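Local coordinates for protein PA1221 (Pseudomonas aeruginosa, PDB 4DG8) that belongs to the ANL superfamily of AMP-binding enzymes, carries a phosphopantetheine attachment domain, and is modelled here with adenosine monophosphate bound, at residues Val233-Leu237 against Leu248-Ala254. Numbering follows the deposited sequence.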
loop_
_atom_site.group_PDB
_atom_site.type_symbol
_atom_site.label_atom_id
_atom_site.label_comp_id
_atom_site.label_asym_id
_atom_site.label_seq_id
_atom_site.Cartn_x
_atom_site.Cartn_y
_atom_site.Cartn_z
ATOM N N VAL A 233 15.574 4.464 5.518
ATOM C CA VAL A 233 16.044 3.880 6.758
ATOM C C VAL A 233 15.255 2.596 6.931
ATOM O O VAL A 233 14.101 2.614 7.374
ATOM C CB VAL A 233 15.718 4.816 7.936
ATOM C CG1 VAL A 233 16.282 4.262 9.226
ATOM C CG2 VAL A 233 16.288 6.219 7.663
ATOM N N LEU A 234 15.913 1.475 6.657
ATOM C CA LEU A 234 15.207 0.209 6.508
ATOM C C LEU A 234 14.983 -0.375 7.873
ATOM O O LEU A 234 15.910 -0.405 8.687
ATOM C CB LEU A 234 16.041 -0.782 5.689
ATOM C CG LEU A 234 16.568 -0.360 4.317
ATOM C CD1 LEU A 234 17.294 -1.548 3.654
ATOM C CD2 LEU A 234 15.447 0.156 3.429
ATOM N N ASN A 235 13.793 -0.903 8.129
ATOM C CA ASN A 235 13.639 -1.615 9.369
ATOM C C ASN A 235 14.021 -3.056 9.105
ATOM O O ASN A 235 13.204 -3.866 8.659
ATOM C CB ASN A 235 12.179 -1.581 9.845
ATOM C CG ASN A 235 11.931 -2.535 11.026
ATOM O OD1 ASN A 235 12.864 -2.905 11.732
ATOM N ND2 ASN A 235 10.679 -2.939 11.227
ATOM N N ASP A 236 15.273 -3.359 9.437
ATOM C CA ASP A 236 15.818 -4.716 9.509
ATOM C C ASP A 236 15.967 -5.188 10.954
ATOM O O ASP A 236 16.725 -6.117 11.234
ATOM C CB ASP A 236 17.124 -4.858 8.715
ATOM C CG ASP A 236 18.106 -3.747 9.010
ATOM O OD1 ASP A 236 17.908 -3.039 10.032
ATOM O OD2 ASP A 236 19.069 -3.601 8.229
ATOM N N LEU A 237 15.383 -4.440 11.885
ATOM C CA LEU A 237 15.490 -4.769 13.307
ATOM C C LEU A 237 14.493 -5.825 13.803
ATOM O O LEU A 237 14.847 -6.715 14.568
ATOM C CB LEU A 237 15.391 -3.499 14.151
ATOM C CG LEU A 237 16.579 -2.562 13.951
ATOM C CD1 LEU A 237 16.469 -1.350 14.856
ATOM C CD2 LEU A 237 17.875 -3.309 14.232
ATOM N N LEU A 248 15.189 2.913 15.604
ATOM C CA LEU A 248 15.290 3.358 14.223
ATOM C C LEU A 248 15.396 4.884 14.133
ATOM O O LEU A 248 16.098 5.405 13.274
ATOM C CB LEU A 248 14.117 2.818 13.400
ATOM C CG LEU A 248 14.193 1.302 13.149
ATOM C CD1 LEU A 248 12.898 0.725 12.572
ATOM C CD2 LEU A 248 15.414 0.970 12.279
ATOM N N ILE A 249 14.699 5.592 15.021
ATOM C CA ILE A 249 14.839 7.043 15.093
ATOM C C ILE A 249 16.176 7.437 15.737
ATOM O O ILE A 249 16.950 8.200 15.173
ATOM C CB ILE A 249 13.682 7.677 15.888
ATOM C CG1 ILE A 249 12.356 7.468 15.149
ATOM C CG2 ILE A 249 13.976 9.153 16.171
ATOM C CD1 ILE A 249 11.120 7.780 15.984
ATOM N N GLY A 250 16.455 6.880 16.908
ATOM C CA GLY A 250 17.615 7.282 17.685
ATOM C C GLY A 250 18.948 6.812 17.123
ATOM O O GLY A 250 19.916 7.571 17.102
ATOM N N GLU A 251 19.015 5.556 16.694
ATOM C CA GLU A 251 20.263 5.027 16.143
ATOM C C GLU A 251 20.465 5.351 14.675
ATOM O O GLU A 251 21.590 5.534 14.218
ATOM C CB GLU A 251 20.367 3.518 16.368
ATOM C CG GLU A 251 20.405 3.157 17.838
ATOM C CD GLU A 251 20.345 1.664 18.076
ATOM O OE1 GLU A 251 20.646 0.895 17.133
ATOM O OE2 GLU A 251 19.996 1.268 19.212
ATOM N N ARG A 252 19.384 5.326 13.914
ATOM C CA ARG A 252 19.488 5.577 12.477
ATOM C C ARG A 252 19.020 6.916 11.910
ATOM O O ARG A 252 19.177 7.162 10.720
ATOM C CB ARG A 252 18.939 4.392 11.711
ATOM C CG ARG A 252 19.649 3.149 12.168
ATOM C CD ARG A 252 19.127 1.968 11.483
ATOM N NE ARG A 252 19.675 0.748 12.041
ATOM C CZ ARG A 252 19.365 -0.452 11.570
ATOM N NH1 ARG A 252 18.536 -0.544 10.546
ATOM N NH2 ARG A 252 19.875 -1.542 12.115
ATOM N N GLY A 253 18.468 7.777 12.756
ATOM C CA GLY A 253 18.027 9.082 12.300
ATOM C C GLY A 253 16.787 9.175 11.411
ATOM O O GLY A 253 16.616 10.169 10.700
ATOM N N ALA A 254 15.898 8.190 11.455
ATOM C CA ALA A 254 14.628 8.357 10.750
ATOM C C ALA A 254 13.882 9.563 11.322
ATOM O O ALA A 254 13.751 9.693 12.543
ATOM C CB ALA A 254 13.774 7.104 10.848
#
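A salt bridge joins Arg252 to Asp236: NH1 of Arg252 lies 2.6 Å from OD1 of Asp236 with a nearly linear N-H...O angle of 163°, while NH2 of Arg252 reaches the same OD1 at 3.2 Å and 129°, a weak second bond. The contact belongs to the AMP-binding fold of the ANL superfamily, where the chain leaves the mixed sheet at the end of strand 231-234 and helix 242-250 runs back beside it. Asp236 OD2 accepts a hydrogen bond from the backbone N of Arg49, so the carboxylate links Arg252 to the loop after neighbouring strand 44-48. An Asx turn shapes the strand exit, with Asn235 OD1 accepting from Leu237 N at 3.0 Å; ND2 of Asn235 bonds to Gly238 O and Asn210 OD1. Leu237 packs its CG over one face of the Arg252 guanidinium, and its CD2 comes within 3.4 Å of Arg252 NH2. Apolar contacts follow: Leu248 CD2 meets Leu237 CD1 at 3.6 Å, and Leu248 CD1 meets Asn235 CB at 3.6 Å. Past the helix, Gly253 turns the chain with positive phi (71°), bringing Ala254 nearest to Val233 in backbone register, at 6.2 Å between CA atoms. Val233 CG1 closes that end, 3.6 Å from Arg252 CB and 4.1 Å from Ala254 CB.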